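PDB 5FLY: ferrichrome ABC transporter substrate-binding protein from Staphylococcus pseudintermedius, which binds the siderophore ferrichrome and probably delivers the iron complex to a membrane-bound ABC transporter for uptake into the cell. Local coordinates for residues Ile46-Asp51 against Phe63-Val69; Gln55-Leu59 against Ser255-Asp261; Asp147-Leu152 against Lys273-Leu279. One frame throughout, in Å; residues are numbered along the deposited sequence.

Contact 1. Residues Ile46-Asp51 against Phe63-Val69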
loop_
_atom_site.group_PDB
_atom_site.type_symbol
_atom_site.label_atom_id
_atom_site.label_comp_id
_atom_site.label_asym_id
_atom_site.label_seq_id
_atom_site.Cartn_x
_atom_site.Cartn_y
_atom_site.Cartn_z
ATOM N N ILE A 46 -0.935 -4.543 -19.721
ATOM C CA ILE A 46 -1.562 -5.476 -18.791
ATOM C C ILE A 46 -2.769 -6.139 -19.443
ATOM O O ILE A 46 -3.664 -5.451 -19.970
ATOM C CB ILE A 46 -2.010 -4.765 -17.499
ATOM C CG1 ILE A 46 -0.804 -4.150 -16.775
ATOM C CG2 ILE A 46 -2.786 -5.731 -16.588
ATOM C CD1 ILE A 46 -1.165 -3.210 -15.645
ATOM N N VAL A 47 -2.796 -7.470 -19.423
ATOM C CA VAL A 47 -3.895 -8.225 -20.014
ATOM C C VAL A 47 -4.721 -9.005 -18.994
ATOM O O VAL A 47 -5.744 -9.576 -19.336
ATOM C CB VAL A 47 -3.393 -9.218 -21.093
ATOM C CG1 VAL A 47 -2.789 -8.465 -22.279
ATOM C CG2 VAL A 47 -2.388 -10.215 -20.515
ATOM N N GLY A 48 -4.285 -9.043 -17.741
ATOM C CA GLY A 48 -5.072 -9.672 -16.689
ATOM C C GLY A 48 -4.667 -9.061 -15.375
ATOM O O GLY A 48 -3.503 -8.708 -15.205
ATOM N N VAL A 49 -5.617 -8.917 -14.460
ATOM C CA VAL A 49 -5.313 -8.350 -13.148
ATOM C C VAL A 49 -6.162 -9.042 -12.079
ATOM O O VAL A 49 -7.313 -9.418 -12.325
ATOM C CB VAL A 49 -5.533 -6.805 -13.135
ATOM C CG1 VAL A 49 -6.994 -6.438 -13.368
ATOM C CG2 VAL A 49 -5.006 -6.195 -11.840
ATOM N N SER A 50 -5.576 -9.217 -10.900
ATOM C CA SER A 50 -6.300 -9.764 -9.755
ATOM C C SER A 50 -7.665 -9.114 -9.589
ATOM O O SER A 50 -7.793 -7.886 -9.694
ATOM C CB SER A 50 -5.498 -9.567 -8.478
ATOM O OG SER A 50 -6.302 -9.861 -7.351
ATOM N N ASP A 51 -8.686 -9.916 -9.309
ATOM C CA ASP A 51 -10.010 -9.344 -9.137
ATOM C C ASP A 51 -10.080 -8.533 -7.837
ATOM O O ASP A 51 -11.080 -7.853 -7.590
ATOM C CB ASP A 51 -11.107 -10.424 -9.186
ATOM C CG ASP A 51 -10.988 -11.466 -8.088
ATOM O OD1 ASP A 51 -10.284 -11.253 -7.085
ATOM O OD2 ASP A 51 -11.647 -12.517 -8.243
ATOM N N PHE A 63 -9.157 -0.186 -14.131
ATOM C CA PHE A 63 -9.031 -1.528 -14.694
ATOM C C PHE A 63 -10.343 -2.043 -15.300
ATOM O O PHE A 63 -10.548 -3.255 -15.444
ATOM C CB PHE A 63 -8.517 -2.497 -13.610
ATOM C CG PHE A 63 -7.050 -2.333 -13.318
ATOM C CD1 PHE A 63 -6.101 -2.794 -14.216
ATOM C CD2 PHE A 63 -6.617 -1.685 -12.173
ATOM C CE1 PHE A 63 -4.753 -2.628 -13.959
ATOM C CE2 PHE A 63 -5.267 -1.516 -11.927
ATOM C CZ PHE A 63 -4.339 -1.992 -12.825
ATOM N N LYS A 64 -11.221 -1.118 -15.683
ATOM C CA LYS A 64 -12.547 -1.484 -16.184
ATOM C C LYS A 64 -12.479 -2.366 -17.430
ATOM O O LYS A 64 -13.327 -3.226 -17.627
ATOM C CB LYS A 64 -13.374 -0.232 -16.496
ATOM C CG LYS A 64 -13.948 0.456 -15.266
ATOM C CD LYS A 64 -14.668 1.770 -15.617
ATOM C CE LYS A 64 -15.852 1.554 -16.560
ATOM N NZ LYS A 64 -16.873 0.616 -16.008
ATOM N N ASP A 65 -11.470 -2.156 -18.269
ATOM C CA ASP A 65 -11.397 -2.889 -19.529
ATOM C C ASP A 65 -10.312 -3.963 -19.523
ATOM O O ASP A 65 -9.885 -4.420 -20.582
ATOM C CB ASP A 65 -11.183 -1.904 -20.675
ATOM C CG ASP A 65 -12.349 -0.922 -20.821
ATOM O OD1 ASP A 65 -13.518 -1.366 -20.761
ATOM O OD2 ASP A 65 -12.095 0.292 -20.992
ATOM N N VAL A 66 -9.892 -4.374 -18.328
ATOM C CA VAL A 66 -8.914 -5.453 -18.168
ATOM C C VAL A 66 -9.565 -6.685 -17.546
ATOM O O VAL A 66 -10.305 -6.585 -16.558
ATOM C CB VAL A 66 -7.716 -5.012 -17.287
ATOM C CG1 VAL A 66 -6.716 -6.141 -17.131
ATOM C CG2 VAL A 66 -7.044 -3.793 -17.871
ATOM N N ASP A 67 -9.288 -7.851 -18.127
ATOM C CA ASP A 67 -9.778 -9.110 -17.582
ATOM C C ASP A 67 -9.371 -9.306 -16.130
ATOM O O ASP A 67 -8.208 -9.081 -15.763
ATOM C CB ASP A 67 -9.262 -10.290 -18.395
ATOM C CG ASP A 67 -10.193 -10.666 -19.533
ATOM O OD1 ASP A 67 -10.953 -9.783 -20.001
ATOM O OD2 ASP A 67 -10.168 -11.843 -19.950
ATOM N N LYS A 68 -10.324 -9.750 -15.322
ATOM C CA LYS A 68 -10.092 -9.979 -13.905
ATOM C C LYS A 68 -9.802 -11.446 -13.663
ATOM O O LYS A 68 -10.404 -12.319 -14.306
ATOM C CB LYS A 68 -11.296 -9.547 -13.062
ATOM C CG LYS A 68 -11.707 -8.093 -13.247
ATOM C CD LYS A 68 -10.540 -7.148 -13.051
ATOM C CE LYS A 68 -10.982 -5.704 -13.052
ATOM N NZ LYS A 68 -11.864 -5.332 -14.186
ATOM N N VAL A 69 -8.889 -11.711 -12.736
ATOM C CA VAL A 69 -8.458 -13.078 -12.440
ATOM C C VAL A 69 -8.676 -13.435 -10.970
ATOM O O VAL A 69 -8.333 -12.667 -10.076
ATOM C CB VAL A 69 -6.967 -13.270 -12.795
ATOM C CG1 VAL A 69 -6.558 -14.728 -12.634
ATOM C CG2 VAL A 69 -6.692 -12.803 -14.212
HETATM O O HOH W 1 -7.883 -8.053 -20.610
#

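Contact 2. Residues Gln55-Leu59 against Ser255-Asp261. With 7PG (2,5,8,11,14,17,20,23-octaoxapentacosan-25-ol), chain P.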
loop_
_atom_site.group_PDB
_atom_site.type_symbol
_atom_site.label_atom_id
_atom_site.label_comp_id
_atom_site.label_asym_id
_atom_site.label_seq_id
_atom_site.Cartn_x
_atom_site.Cartn_y
_atom_site.Cartn_z
ATOM N N GLN A 55 -12.173 -4.187 -5.529
ATOM C CA GLN A 55 -12.616 -3.836 -4.191
ATOM C C GLN A 55 -12.078 -2.476 -3.739
ATOM O O GLN A 55 -12.550 -1.939 -2.744
ATOM C CB GLN A 55 -12.219 -4.933 -3.210
ATOM C CG GLN A 55 -13.087 -6.177 -3.367
ATOM C CD GLN A 55 -12.278 -7.443 -3.512
ATOM O OE1 GLN A 55 -11.405 -7.740 -2.690
ATOM N NE2 GLN A 55 -12.573 -8.209 -4.553
ATOM N N SER A 56 -11.105 -1.928 -4.466
ATOM C CA SER A 56 -10.666 -0.542 -4.260
ATOM C C SER A 56 -11.354 0.407 -5.238
ATOM O O SER A 56 -11.261 0.213 -6.451
ATOM C CB SER A 56 -9.155 -0.406 -4.430
ATOM O OG SER A 56 -8.819 0.960 -4.661
ATOM N N PRO A 57 -12.042 1.446 -4.721
ATOM C CA PRO A 57 -12.701 2.366 -5.652
ATOM C C PRO A 57 -11.693 3.043 -6.566
ATOM O O PRO A 57 -12.018 3.365 -7.709
ATOM C CB PRO A 57 -13.383 3.381 -4.729
ATOM C CG PRO A 57 -13.524 2.667 -3.418
ATOM C CD PRO A 57 -12.340 1.773 -3.313
ATOM N N VAL A 58 -10.478 3.226 -6.060
ATOM C CA VAL A 58 -9.420 3.885 -6.811
ATOM C C VAL A 58 -8.975 3.013 -7.974
ATOM O O VAL A 58 -8.960 3.454 -9.119
ATOM C CB VAL A 58 -8.203 4.193 -5.917
ATOM C CG1 VAL A 58 -7.072 4.837 -6.736
ATOM C CG2 VAL A 58 -8.619 5.097 -4.741
ATOM N N LEU A 59 -8.585 1.780 -7.676
ATOM C CA LEU A 59 -8.078 0.897 -8.720
ATOM C C LEU A 59 -9.184 0.387 -9.650
ATOM O O LEU A 59 -8.929 0.169 -10.822
ATOM C CB LEU A 59 -7.330 -0.287 -8.106
ATOM C CG LEU A 59 -6.159 0.084 -7.194
ATOM C CD1 LEU A 59 -5.540 -1.176 -6.596
ATOM C CD2 LEU A 59 -5.105 0.899 -7.927
ATOM N N SER A 255 -11.041 0.632 2.024
ATOM C CA SER A 255 -10.964 0.085 0.665
ATOM C C SER A 255 -10.202 1.036 -0.251
ATOM O O SER A 255 -9.609 0.598 -1.231
ATOM C CB SER A 255 -12.355 -0.200 0.102
ATOM O OG SER A 255 -13.069 0.982 -0.207
ATOM N N VAL A 256 -10.230 2.329 0.074
ATOM C CA VAL A 256 -9.457 3.317 -0.664
ATOM C C VAL A 256 -7.999 3.283 -0.222
ATOM O O VAL A 256 -7.089 3.433 -1.034
ATOM C CB VAL A 256 -10.033 4.739 -0.454
ATOM C CG1 VAL A 256 -9.061 5.818 -0.947
ATOM C CG2 VAL A 256 -11.365 4.870 -1.167
ATOM N N TYR A 257 -7.785 3.078 1.074
ATOM C CA TYR A 257 -6.466 3.267 1.697
ATOM C C TYR A 257 -5.543 2.040 1.722
ATOM O O TYR A 257 -4.386 2.160 2.119
ATOM C CB TYR A 257 -6.664 3.758 3.134
ATOM C CG TYR A 257 -6.776 5.256 3.270
ATOM C CD1 TYR A 257 -7.895 5.945 2.807
ATOM C CD2 TYR A 257 -5.757 5.987 3.852
ATOM C CE1 TYR A 257 -7.986 7.316 2.925
ATOM C CE2 TYR A 257 -5.837 7.357 3.970
ATOM C CZ TYR A 257 -6.963 8.012 3.504
ATOM O OH TYR A 257 -7.058 9.372 3.625
ATOM N N TRP A 258 -6.029 0.868 1.326
ATOM C CA TRP A 258 -5.204 -0.337 1.451
ATOM C C TRP A 258 -3.886 -0.261 0.689
ATOM O O TRP A 258 -2.873 -0.774 1.162
ATOM C CB TRP A 258 -5.943 -1.578 0.963
ATOM C CG TRP A 258 -6.973 -2.099 1.900
ATOM C CD1 TRP A 258 -6.913 -2.114 3.264
ATOM C CD2 TRP A 258 -8.236 -2.660 1.539
ATOM N NE1 TRP A 258 -8.070 -2.657 3.776
ATOM C CE2 TRP A 258 -8.897 -2.999 2.734
ATOM C CE3 TRP A 258 -8.876 -2.912 0.312
ATOM C CZ2 TRP A 258 -10.163 -3.577 2.745
ATOM C CZ3 TRP A 258 -10.144 -3.488 0.330
ATOM C CH2 TRP A 258 -10.768 -3.811 1.535
ATOM N N TYR A 259 -3.905 0.331 -0.501
ATOM C CA TYR A 259 -2.767 0.221 -1.425
ATOM C C TYR A 259 -1.774 1.396 -1.319
ATOM O O TYR A 259 -2.028 2.375 -0.614
ATOM C CB TYR A 259 -3.313 0.048 -2.857
ATOM C CG TYR A 259 -4.054 -1.271 -2.959
ATOM C CD1 TYR A 259 -3.348 -2.460 -3.001
ATOM C CD2 TYR A 259 -5.440 -1.332 -2.937
ATOM C CE1 TYR A 259 -3.992 -3.680 -3.054
ATOM C CE2 TYR A 259 -6.100 -2.561 -2.981
ATOM C CZ TYR A 259 -5.362 -3.724 -3.034
ATOM O OH TYR A 259 -5.988 -4.950 -3.077
ATOM N N ASN A 260 -0.626 1.277 -1.989
ATOM C CA ASN A 260 0.394 2.324 -1.954
ATOM C C ASN A 260 0.976 2.614 -3.337
ATOM O O ASN A 260 2.095 3.088 -3.462
ATOM C CB ASN A 260 1.520 1.972 -0.950
ATOM C CG ASN A 260 2.258 0.665 -1.271
ATOM O OD1 ASN A 260 2.109 0.073 -2.336
ATOM N ND2 ASN A 260 3.076 0.219 -0.322
ATOM N N ASP A 261 0.187 2.312 -4.365
ATOM C CA ASP A 261 0.499 2.687 -5.746
ATOM C C ASP A 261 0.300 4.199 -5.978
ATOM O O ASP A 261 -0.371 4.877 -5.198
ATOM C CB ASP A 261 -0.408 1.911 -6.677
ATOM C CG ASP A 261 -1.845 2.285 -6.464
ATOM O OD1 ASP A 261 -2.468 1.715 -5.539
ATOM O OD2 ASP A 261 -2.327 3.218 -7.166
HETATM C C2 7PG P . -6.007 -6.169 1.197
HETATM O O1 7PG P . -7.201 -6.098 1.926
HETATM C C3 7PG P . -7.004 -5.944 3.302
HETATM C C4 7PG P . -7.183 -7.284 4.010
HETATM O O2 7PG P . -7.354 -7.104 5.390
HETATM C C5 7PG P . -6.359 -6.342 6.009
HETATM C C6 7PG P . -6.045 -6.860 7.409
HETATM O O3 7PG P . -4.679 -6.682 7.676
HETATM C C7 7PG P . -3.823 -7.701 7.238
HETATM C C8 7PG P . -2.376 -7.205 7.312
HETATM O O4 7PG P . -1.458 -8.117 6.763
HETATM C C9 7PG P . -1.683 -8.433 5.424
HETATM C C10 7PG P . -0.414 -8.828 4.665
HETATM O O5 7PG P . -0.602 -8.415 3.334
HETATM C C11 7PG P . 0.519 -8.382 2.493
HETATM C C12 7PG P . 0.247 -7.419 1.333
HETATM O O6 7PG P . 1.170 -6.359 1.345
HETATM C C13 7PG P . 0.757 -5.146 1.912
HETATM C C14 7PG P . -0.293 -4.482 1.027
HETATM O O7 7PG P . -0.009 -3.115 0.947
HETATM C C15 7PG P . -0.421 -2.490 -0.238
HETATM O O HOH W 2 -6.688 2.067 -3.379
#

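Contact 3. Residues Asp147-Leu152 against Lys273-Leu279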
loop_
_atom_site.group_PDB
_atom_site.type_symbol
_atom_site.label_atom_id
_atom_site.label_comp_id
_atom_site.label_asym_id
_atom_site.label_seq_id
_atom_site.Cartn_x
_atom_site.Cartn_y
_atom_site.Cartn_z
ATOM N N ASP A 147 3.149 22.200 6.026
ATOM C CA ASP A 147 1.814 22.741 6.296
ATOM C C ASP A 147 1.169 22.023 7.480
ATOM O O ASP A 147 0.568 22.652 8.353
ATOM C CB ASP A 147 0.886 22.618 5.088
ATOM C CG ASP A 147 1.374 23.388 3.870
ATOM O OD1 ASP A 147 2.196 24.312 4.023
ATOM O OD2 ASP A 147 0.925 23.065 2.748
ATOM N N ILE A 148 1.264 20.695 7.481
ATOM C CA ILE A 148 0.679 19.886 8.551
ATOM C C ILE A 148 1.398 20.072 9.888
ATOM O O ILE A 148 0.762 20.206 10.929
ATOM C CB ILE A 148 0.688 18.383 8.168
ATOM C CG1 ILE A 148 -0.247 18.143 6.978
ATOM C CG2 ILE A 148 0.259 17.511 9.346
ATOM C CD1 ILE A 148 0.033 16.835 6.235
ATOM N N LYS A 149 2.720 20.109 9.878
ATOM C CA LYS A 149 3.459 20.237 11.129
ATOM C C LYS A 149 3.311 21.645 11.724
ATOM O O LYS A 149 3.339 21.822 12.943
ATOM C CB LYS A 149 4.935 19.883 10.912
ATOM C CG LYS A 149 5.154 18.377 10.763
ATOM C CD LYS A 149 6.609 17.982 10.583
ATOM C CE LYS A 149 6.744 16.476 10.488
ATOM N NZ LYS A 149 8.158 16.046 10.354
ATOM N N ALA A 150 3.121 22.636 10.867
ATOM C CA ALA A 150 2.872 23.996 11.341
ATOM C C ALA A 150 1.525 24.064 12.063
ATOM O O ALA A 150 1.356 24.827 13.018
ATOM C CB ALA A 150 2.897 24.975 10.178
ATOM N N HIS A 151 0.572 23.258 11.599
ATOM C CA HIS A 151 -0.774 23.265 12.161
ATOM C C HIS A 151 -0.857 22.450 13.448
ATOM O O HIS A 151 -1.451 22.888 14.442
ATOM C CB HIS A 151 -1.777 22.724 11.140
ATOM C CG HIS A 151 -3.180 22.681 11.653
ATOM N ND1 HIS A 151 -3.852 23.812 12.069
ATOM C CD2 HIS A 151 -4.031 21.644 11.839
ATOM C CE1 HIS A 151 -5.059 23.470 12.487
ATOM N NE2 HIS A 151 -5.193 22.162 12.354
ATOM N N LEU A 152 -0.248 21.270 13.440
ATOM C CA LEU A 152 -0.405 20.331 14.550
ATOM C C LEU A 152 0.777 20.277 15.526
ATOM O O LEU A 152 0.608 19.882 16.693
ATOM C CB LEU A 152 -0.661 18.926 13.988
ATOM C CG LEU A 152 -1.953 18.722 13.190
ATOM C CD1 LEU A 152 -1.997 17.299 12.628
ATOM C CD2 LEU A 152 -3.202 19.001 14.041
ATOM N N LYS A 273 -4.183 15.041 4.081
ATOM C CA LYS A 273 -3.829 16.430 4.312
ATOM C C LYS A 273 -5.058 17.228 4.723
ATOM O O LYS A 273 -5.006 18.005 5.681
ATOM C CB LYS A 273 -3.194 17.066 3.078
ATOM C CG LYS A 273 -2.717 18.497 3.326
ATOM C CD LYS A 273 -1.991 19.042 2.120
ATOM C CE LYS A 273 -1.354 20.393 2.400
ATOM N NZ LYS A 273 -0.673 20.918 1.191
ATOM N N LYS A 274 -6.161 17.024 4.009
ATOM C CA LYS A 274 -7.407 17.736 4.293
ATOM C C LYS A 274 -7.874 17.466 5.720
ATOM O O LYS A 274 -8.215 18.393 6.464
ATOM C CB LYS A 274 -8.506 17.339 3.301
ATOM C CG LYS A 274 -9.883 17.922 3.645
ATOM C CD LYS A 274 -10.854 17.829 2.472
ATOM C CE LYS A 274 -11.233 16.401 2.153
ATOM N NZ LYS A 274 -11.999 15.770 3.259
ATOM N N GLN A 275 -7.894 16.199 6.104
ATOM C CA GLN A 275 -8.437 15.847 7.402
ATOM C C GLN A 275 -7.485 16.281 8.528
ATOM O O GLN A 275 -7.938 16.709 9.581
ATOM C CB GLN A 275 -8.741 14.342 7.475
ATOM C CG GLN A 275 -9.882 13.921 6.550
ATOM C CD GLN A 275 -10.614 12.672 7.016
ATOM O OE1 GLN A 275 -11.175 12.640 8.107
ATOM N NE2 GLN A 275 -10.621 11.637 6.178
ATOM N N LEU A 276 -6.176 16.222 8.288
ATOM C CA LEU A 276 -5.216 16.650 9.301
ATOM C C LEU A 276 -5.291 18.163 9.527
ATOM O O LEU A 276 -5.228 18.624 10.665
ATOM C CB LEU A 276 -3.790 16.228 8.916
ATOM C CG LEU A 276 -3.518 14.730 9.039
ATOM C CD1 LEU A 276 -2.252 14.324 8.315
ATOM C CD2 LEU A 276 -3.418 14.337 10.503
ATOM N N LEU A 277 -5.423 18.924 8.444
ATOM C CA LEU A 277 -5.466 20.380 8.566
ATOM C C LEU A 277 -6.808 20.858 9.136
ATOM O O LEU A 277 -6.896 21.977 9.648
ATOM C CB LEU A 277 -5.197 21.036 7.217
ATOM C CG LEU A 277 -3.772 20.964 6.672
ATOM C CD1 LEU A 277 -3.691 21.676 5.351
ATOM C CD2 LEU A 277 -2.751 21.529 7.654
ATOM N N ALA A 278 -7.831 20.007 9.062
ATOM C CA ALA A 278 -9.170 20.338 9.575
ATOM C C ALA A 278 -9.289 20.098 11.078
ATOM O O ALA A 278 -10.249 20.554 11.723
ATOM C CB ALA A 278 -10.218 19.533 8.835
ATOM N N LEU A 279 -8.321 19.379 11.633
ATOM C CA LEU A 279 -8.298 19.101 13.065
ATOM C C LEU A 279 -8.215 20.401 13.867
ATOM O O LEU A 279 -7.591 21.368 13.424
ATOM C CB LEU A 279 -7.121 18.181 13.432
ATOM C CG LEU A 279 -7.158 16.742 12.902
ATOM C CD1 LEU A 279 -5.920 15.994 13.365
ATOM C CD2 LEU A 279 -8.409 16.032 13.358
#

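Contact 1. Residues Ile46-Asp51 against Phe63-Val69
Ile46 enters the strand with its side chain turned toward the 63-69 segment: CD1 meets the edge of the Phe63 ring, 4.0 Å from CE1, while CG2 lies 4.0 Å from Val66 CG1. Val47 turns its side chain away, but its O accepts from a water 2.9 Å distant that in turn accepts from Asp67 N, also at 2.9 Å. Gly48 CA passes 3.3 Å from Asp67 O in a CA-H...O contact. At Val49 the parallel pairing becomes direct: its N donates to Asp67 O (2.9 Å) and its O accepts from Val69 N (2.8 Å). This pairing joins the two strands of a beta-alpha-beta unit, strand 46-50, helix 57-62 and strand 68-69, at one edge of the parallel sheet. Val49 CG2 sits over the Phe63 ring face, 4.3 Å from its centroid in a CH-pi contact, and its CG1 touches Val66 CG1 at 3.8 Å. Ser50 points away, its OG bonded to Gln52 N. Asp51 N closes the ladder on Val69 O at 2.9 Å.

Contact 2. Residues Gln55-Leu59 against Ser255-Asp261
In this class III solute-binding protein the ligand pocket lies between two lobes, and here the N-terminal start of helix 57-62, from the parallel-sheet lobe, meets the short helix 254-257 and the turn after it, which follow the last strand of the mixed-sheet lobe. Two side-chain bumps fit beside a close approach of main-chain atoms. Val256 fits against Pro57 and Val58: its CG2 abuts Pro57 CG at 3.8 Å and its CG1 abuts Val58 CG2 at 3.9 Å, so the branched valine bears on two successive residues of the first turn. Leu59 is the other bump, filling the hollow between Tyr259 and Asp261. Its CD1 lies over the face of the Tyr259 ring, 3.9 Å from the centroid in a CH-pi contact, and its CD2 reaches within 3.6 Å of Asp261 OD1, an oxygen that is hydrogen-bonded to Thr264. In the close approach itself, Ser56 CA makes a CA-H...O contact with Ser255 O at 3.4 Å. A hollow nearby holds a water, 2.7 Å from Ser56 OG and donating to Val256 O at 2.7 Å. Ser56 is also the N-cap of helix 57-62, its OG accepting from Leu59 N at 3.1 Å. Gln55 lies against Trp258, with CB 4.4 Å from CZ3, and Trp258 NE1 bonds to Glu162, another pocket residue. The polyether 7PG occupies the pocket, its C3 over one face of the Trp258 ring and its C15 only 3.3 Å from Trp258 O.

Contact 3. Residues Asp147-Leu152 against Lys273-Leu279
Two polar links tie the C-terminal ends of these helices together. Near the start of both segments, Lys273 NZ forms a salt bridge with Asp147 OD2 at 3.1 Å; the lysine has a second acidic partner in Asp144, and Asp147 OD1 takes a hydrogen bond from Gln143. One turn on in the first helix, His151 NE2 donates to Leu279 O at 2.7 Å, meeting the carbonyl near the plane of the imidazole just past the end of the second helix. Leu277 O is also close, 3.2 Å from His151 NE2, but it sits over the ring face, where the angle is too poor for a hydrogen bond. Leu277 fills the space between the polar links, its CD2 resting on the backbone of the first helix (Asp147 O 3.6 Å, Ile148 CA 3.9 Å). Beneath, toward the sheet, Ile148 CD1 packs on Leu276 CD1 at 4.0 Å, and Leu152 bears on Leu276 (CD1 to CD2, 3.9 Å) and Leu279 (CD2 to CB, 4.0 Å). The short segments run nearly parallel, their axes 9.5 Å apart at closest approach and inclined by 22°. Helix 127-152 is the long helix that joins the two lobes in this family. Helix 262-278 lies between its end and the mixed sheet, resting Leu276 and Leu279 on Phe250 of strand 249-253.

Contacts 1 and 2 share one beta-alpha-beta unit: strands 46-50 and 68-69 pair in contact 1, while the start of helix 57-62 between them reaches out to contact 2, the two centres about 15 Å apart. Helix 254-257 of contact 2 is followed by helix 262-278, whose end forms contact 3, about 23 Å away between centres. Along the chain the segments of contacts 1 and 2 alternate, as do those of 2 and 3, whereas contact 1 closes before contact 3 opens; their centres lie about 37 Å apart, one in each lobe. The turn after strand 249-253 thus touches the parallel-sheet lobe, probably adding a second tie between the lobes besides helix 127-152.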